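Local coordinates for nicotinate-nucleotide pyrophosphorylase (PDB 2I14) that makes nicotinate mononucleotide from phosphoribosyl pyrophosphate as a nicotinate-nucleotide pyrophosphorylase, a phosphoribosyltransferase of NAD biosynthesis, at the interface of chains A and B and the interface of chains A and C. Residues are numbered along the deposited sequence; one frame, centred on the assembly and turned at random. Chains: chain A/B/C, Nicotinate-nucleotide pyrophosphorylase.

Contact 1: the interface of chains A and B. Residues chain A 180-181, 183, 186, 200, 203-204, 208; chain B 27, 30-31, 33-34.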
# COMPACT_ATOMS: atom_id res chain seq x y z
N GLY A 180 14.84 -16.77 -36.80
CA GLY A 180 15.71 -16.63 -35.65
C GLY A 180 16.79 -15.61 -35.92
O GLY A 180 16.70 -14.90 -36.92
N THR A 181 17.79 -15.53 -35.05
CA THR A 181 18.89 -14.58 -35.22
C THR A 181 20.25 -15.21 -34.90
O THR A 181 20.61 -16.21 -35.48
CB THR A 181 18.70 -13.31 -34.34
OG1 THR A 181 19.02 -13.60 -32.98
CG2 THR A 181 17.26 -12.83 -34.40
N PRO A 183 23.12 -16.51 -31.78
CA PRO A 183 23.33 -16.92 -30.39
C PRO A 183 24.57 -16.22 -29.86
O PRO A 183 25.36 -15.66 -30.62
CB PRO A 183 23.55 -18.43 -30.50
CG PRO A 183 22.90 -18.79 -31.77
CD PRO A 183 23.31 -17.66 -32.67
N LEU A 186 27.77 -18.41 -30.71
CA LEU A 186 28.43 -18.18 -31.99
C LEU A 186 29.52 -17.14 -31.85
O LEU A 186 30.68 -17.40 -32.12
CB LEU A 186 27.42 -17.73 -33.04
CG LEU A 186 28.03 -17.40 -34.39
CD1 LEU A 186 27.02 -17.64 -35.49
CD2 LEU A 186 28.51 -15.97 -34.40
N PHE A 200 28.45 -15.04 -40.51
CA PHE A 200 27.02 -15.28 -40.63
C PHE A 200 26.50 -14.71 -41.94
O PHE A 200 25.71 -15.35 -42.64
CB PHE A 200 26.25 -14.63 -39.46
CG PHE A 200 24.76 -14.87 -39.52
CD1 PHE A 200 24.18 -15.96 -38.90
CD2 PHE A 200 23.94 -14.03 -40.27
CE1 PHE A 200 22.82 -16.23 -39.03
CE2 PHE A 200 22.58 -14.30 -40.40
CZ PHE A 200 22.02 -15.40 -39.78
N VAL A 203 28.04 -17.21 -44.83
CA VAL A 203 27.58 -18.60 -44.77
C VAL A 203 26.08 -18.84 -44.89
O VAL A 203 25.65 -19.77 -45.59
CB VAL A 203 28.07 -19.30 -43.49
CG1 VAL A 203 27.63 -20.76 -43.50
CG2 VAL A 203 29.58 -19.20 -43.38
N ILE A 204 25.27 -18.04 -44.21
CA ILE A 204 23.83 -18.23 -44.24
C ILE A 204 23.16 -17.67 -45.49
O ILE A 204 23.65 -16.71 -46.08
CB ILE A 204 23.17 -17.61 -42.99
CG1 ILE A 204 23.83 -18.16 -41.72
CG2 ILE A 204 21.67 -17.89 -42.98
CD1 ILE A 204 23.79 -19.68 -41.58
N VAL A 208 17.63 -14.85 -45.41
CA VAL A 208 17.59 -14.76 -43.95
C VAL A 208 18.01 -13.38 -43.43
O VAL A 208 19.19 -13.04 -43.47
CB VAL A 208 18.51 -15.83 -43.31
CG1 VAL A 208 18.52 -15.67 -41.81
CG2 VAL A 208 18.03 -17.21 -43.69
N TYR B 27 18.21 -20.65 -35.20
CA TYR B 27 19.48 -19.95 -35.08
C TYR B 27 20.60 -20.77 -34.44
O TYR B 27 21.73 -20.30 -34.34
CB TYR B 27 19.31 -18.61 -34.36
CG TYR B 27 19.22 -18.65 -32.85
CD1 TYR B 27 19.77 -17.62 -32.09
CD2 TYR B 27 18.57 -19.69 -32.19
CE1 TYR B 27 19.67 -17.63 -30.71
CE2 TYR B 27 18.46 -19.71 -30.81
CZ TYR B 27 19.01 -18.67 -30.07
OH TYR B 27 18.89 -18.66 -28.70
N ARG B 30 21.87 -22.79 -37.74
CA ARG B 30 22.67 -21.84 -38.48
C ARG B 30 24.01 -21.62 -37.80
O ARG B 30 25.00 -21.31 -38.46
CB ARG B 30 21.90 -20.52 -38.61
CG ARG B 30 20.63 -20.70 -39.43
CD ARG B 30 19.77 -19.48 -39.47
NE ARG B 30 18.55 -19.75 -40.23
CZ ARG B 30 17.49 -18.97 -40.26
NH1 ARG B 30 17.48 -17.84 -39.57
NH2 ARG B 30 16.43 -19.31 -40.98
N THR B 31 24.06 -21.79 -36.48
CA THR B 31 25.31 -21.62 -35.76
C THR B 31 26.22 -22.80 -36.08
O THR B 31 27.44 -22.65 -36.14
CB THR B 31 25.10 -21.53 -34.25
OG1 THR B 31 24.53 -20.26 -33.94
CG2 THR B 31 26.41 -21.66 -33.50
N LYS B 33 26.17 -24.39 -38.90
CA LYS B 33 26.60 -24.14 -40.27
C LYS B 33 27.84 -23.25 -40.27
O LYS B 33 28.90 -23.67 -40.69
CB LYS B 33 25.50 -23.44 -41.07
CG LYS B 33 24.24 -24.25 -41.27
CD LYS B 33 24.41 -25.35 -42.30
CE LYS B 33 23.18 -26.26 -42.36
NZ LYS B 33 22.90 -26.96 -41.05
N ILE B 34 27.69 -22.01 -39.81
CA ILE B 34 28.81 -21.07 -39.76
C ILE B 34 30.08 -21.75 -39.26
O ILE B 34 31.12 -21.67 -39.90
CB ILE B 34 28.54 -19.88 -38.80
CG1 ILE B 34 27.19 -19.24 -39.12
CG2 ILE B 34 29.67 -18.86 -38.90
CD1 ILE B 34 27.14 -18.54 -40.44
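Helix packing across a subunit interface is well illustrated by this quinolinate phosphoribosyltransferase-type pairing, in which helix 26-37 of the N-terminal domain of chain B lies against the C-terminal domain of chain A. The patch is essentially apolar; no nitrogen or oxygen of one chain comes within bonding reach of the other, so this patch relies on van der Waals packing. Its tight part is the socket around B:Ile34. With CG1 anti to its carbonyl carbon (chi1 -51°), this side chain sends its CD1 methyl between helix 193-203 and the residue that follows it. There B:Ile34 CD1 lies 3.3 Å from A:Val203 CB and 3.6 Å from A:Ile204 CG1, crossing A:Ile204 at about a right angle. The same A:Ile204 sits over one face of the A:Phe200 ring, near its rim, while its CD1 methyl touches B:Arg30 CB at 3.6 Å. The extended B:Arg30 is closely packed too, meeting A:Val208 tip to tip with A:Val208 CG2 over a guanidinium face, by packing rather than by a hydrogen bond. Another close fit is a CH-pi contact: A:Pro183 CG stands over the B:Tyr27 ring, 3.8 Å from its centroid. B:Tyr27 holds the crowded position between backbone N and carbonyl carbon (chi1 80°), and the carbonyl oxygen of A:Thr181 lies in plane at the ring edge. Beside it, the B:Thr31 hydroxyl OG1 is satisfied within its own helix by B:Tyr27 O at 2.8 Å. Packing is looser where A:Leu186 crosses B:Ile34 at about a right angle, CD1 4.0 Å from B:Ile34 CG1, and B:Lys33, bent along its chain, gives up little surface.

Contact 2: the interface of chains A and C. Residues chain A 221, 256, 259-260, 263-264; chain C 317, 319-325.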
# COMPACT_ATOMS: atom_id res chain seq x y z
N LYS A 221 26.00 0.06 -27.05
CA LYS A 221 26.28 1.30 -27.77
C LYS A 221 27.49 1.13 -28.68
O LYS A 221 27.47 1.53 -29.84
CB LYS A 221 26.54 2.44 -26.79
CG LYS A 221 26.70 3.79 -27.45
CD LYS A 221 26.56 4.93 -26.45
CE LYS A 221 27.87 5.29 -25.79
NZ LYS A 221 28.73 6.07 -26.72
N GLU A 256 19.50 5.35 -26.68
CA GLU A 256 20.91 5.63 -26.85
C GLU A 256 21.46 4.90 -28.06
O GLU A 256 22.28 5.44 -28.81
CB GLU A 256 21.66 5.22 -25.59
CG GLU A 256 23.15 5.46 -25.60
CD GLU A 256 23.78 5.20 -24.23
OE1 GLU A 256 25.01 4.98 -24.14
OE2 GLU A 256 23.04 5.23 -23.23
N TRP A 259 20.30 6.56 -31.15
CA TRP A 259 21.02 7.80 -31.35
C TRP A 259 22.38 7.56 -31.95
O TRP A 259 22.66 8.01 -33.06
CB TRP A 259 21.17 8.55 -30.04
CG TRP A 259 21.95 9.82 -30.16
CD1 TRP A 259 23.26 10.02 -29.86
CD2 TRP A 259 21.44 11.09 -30.58
NE1 TRP A 259 23.61 11.32 -30.05
CE2 TRP A 259 22.51 12.01 -30.49
CE3 TRP A 259 20.19 11.55 -31.01
CZ2 TRP A 259 22.36 13.36 -30.82
CZ3 TRP A 259 20.04 12.89 -31.34
CH2 TRP A 259 21.12 13.78 -31.24
N GLU A 260 23.23 6.83 -31.23
CA GLU A 260 24.57 6.56 -31.72
C GLU A 260 24.57 6.05 -33.16
O GLU A 260 25.54 6.25 -33.89
CB GLU A 260 25.27 5.55 -30.82
CG GLU A 260 26.44 6.15 -30.04
CD GLU A 260 26.02 7.33 -29.17
OE1 GLU A 260 26.89 7.88 -28.45
OE2 GLU A 260 24.84 7.71 -29.20
N VAL A 263 23.22 9.34 -35.40
CA VAL A 263 24.28 10.34 -35.50
C VAL A 263 25.32 9.92 -36.55
O VAL A 263 25.69 10.72 -37.41
CB VAL A 263 25.00 10.56 -34.14
CG1 VAL A 263 26.42 11.03 -34.37
CG2 VAL A 263 24.28 11.61 -33.34
N ARG A 264 25.78 8.68 -36.47
CA ARG A 264 26.77 8.17 -37.40
C ARG A 264 26.15 7.78 -38.74
O ARG A 264 26.67 6.92 -39.45
CB ARG A 264 27.52 7.00 -36.79
CG ARG A 264 28.29 7.40 -35.55
CD ARG A 264 29.01 6.22 -34.90
NE ARG A 264 29.70 6.65 -33.69
CZ ARG A 264 29.09 7.09 -32.60
NH1 ARG A 264 27.76 7.14 -32.55
NH2 ARG A 264 29.80 7.50 -31.56
N PRO C 317 32.33 12.27 -33.00
CA PRO C 317 31.27 11.94 -32.04
C PRO C 317 31.65 10.81 -31.08
O PRO C 317 31.73 9.65 -31.49
CB PRO C 317 30.11 11.54 -32.94
CG PRO C 317 30.37 12.29 -34.21
CD PRO C 317 31.85 12.10 -34.38
N ALA C 319 31.17 9.72 -26.67
CA ALA C 319 30.77 9.98 -25.28
C ALA C 319 30.70 8.63 -24.57
O ALA C 319 30.46 7.60 -25.20
CB ALA C 319 29.40 10.66 -25.26
N LYS C 320 30.91 8.62 -23.25
CA LYS C 320 30.86 7.38 -22.49
C LYS C 320 29.46 6.75 -22.39
O LYS C 320 28.48 7.30 -22.91
CB LYS C 320 31.45 7.60 -21.09
CG LYS C 320 31.15 8.95 -20.49
CD LYS C 320 29.71 9.05 -20.06
CE LYS C 320 29.46 8.16 -18.86
NZ LYS C 320 30.32 8.59 -17.74
N ARG C 321 29.37 5.59 -21.74
CA ARG C 321 28.10 4.86 -21.58
C ARG C 321 26.97 5.66 -20.94
O ARG C 321 27.18 6.36 -19.94
CB ARG C 321 28.31 3.59 -20.74
CG ARG C 321 29.27 2.57 -21.31
CD ARG C 321 29.48 1.45 -20.30
NE ARG C 321 28.33 0.55 -20.22
CZ ARG C 321 28.19 -0.42 -19.32
NH1 ARG C 321 29.13 -0.64 -18.41
NH2 ARG C 321 27.12 -1.20 -19.35
N GLY C 322 25.78 5.53 -21.50
CA GLY C 322 24.63 6.22 -20.95
C GLY C 322 24.61 7.71 -21.25
O GLY C 322 23.78 8.44 -20.72
N LYS C 323 25.52 8.16 -22.10
CA LYS C 323 25.58 9.56 -22.47
C LYS C 323 25.39 9.68 -23.98
O LYS C 323 25.89 8.86 -24.74
CB LYS C 323 26.94 10.16 -22.08
CG LYS C 323 26.86 11.61 -21.61
CD LYS C 323 26.11 12.52 -22.59
CE LYS C 323 25.94 13.93 -22.03
NZ LYS C 323 25.05 14.78 -22.87
N LEU C 324 24.67 10.71 -24.40
CA LEU C 324 24.42 10.92 -25.82
C LEU C 324 25.67 11.50 -26.47
O LEU C 324 26.38 12.30 -25.87
CB LEU C 324 23.23 11.85 -26.00
CG LEU C 324 21.94 11.26 -25.44
CD1 LEU C 324 20.83 12.31 -25.54
CD2 LEU C 324 21.58 9.98 -26.20
N SER C 325 25.92 11.10 -27.70
CA SER C 325 27.11 11.54 -28.42
C SER C 325 26.88 12.59 -29.51
O SER C 325 25.81 12.65 -30.13
CB SER C 325 27.77 10.30 -29.04
OG SER C 325 29.17 10.44 -29.14
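The chain C segment 319-325 is a loop whose mostly extended backbone turns at C:Gly322, where phi is positive (74°), and it runs against helix 250-263 of chain A. This is a helix-to-loop contact between two subunits of the quinolinate phosphoribosyltransferase family, and it shows how side chains from one partner can read main-chain groups of the other. A:Glu256 reaches out extended; its carboxylate OE1 accepts the C:Gly322 N-H, with N 2.8 Å away, on the syn lone pair. One turn along the helix, A:Trp259 sets CG anti to the backbone N (chi1 178°), which brings the indole nitrogen A:Trp259 NE1 to 2.6 Å from C:Ser325 O. That bond is fairly straight (159° at H), lies close to the ring plane and uses a lone pair of the carbonyl. C:Leu324 crosses the indole at about a right angle, its CD2 methyl 4.0 Å from A:Trp259 CG. From the neighbouring helix 220-228, A:Lys221 bends near its tip so that NZ meets C:Ala319 O at 2.8 Å from above the carbonyl plane. A salt bridge from A:Lys221 NZ to A:Glu260 OE1 (3.1 Å), made from above the carboxylate plane, probably helps position the ammonium and may temper its charge. A:Arg264 runs extended from CG to NE, and its NH1 is hydrogen-bonded to A:Glu260 O (2.7 Å) in the guanidinium plane. Its NH2 is near C:Pro317 O, but the N-H points away and makes no hydrogen bond. A:Val263 CG1 rests loosely on C:Pro317 CB, 4.0 Å away.

About 29 Å separates the C-alpha centres of contact 1 and contact 2, and the two share no residue or secondary-structure element. Both draw on the C-terminal domain of chain A, which therefore bridges two different neighbours in the six-copy assembly. Contact 1 belongs to a two-fold interface and borders the active site: A:Pro183 lines the pocket of the phosphoribosyl pyrophosphate analogue, next to the zinc-binding A:His184, so pairing may help shape that pocket. Contact 2, whose interface is not an exact two-fold, plausibly joins such pairs into the hexamer, although the structure alone does not prove that arrangement in solution.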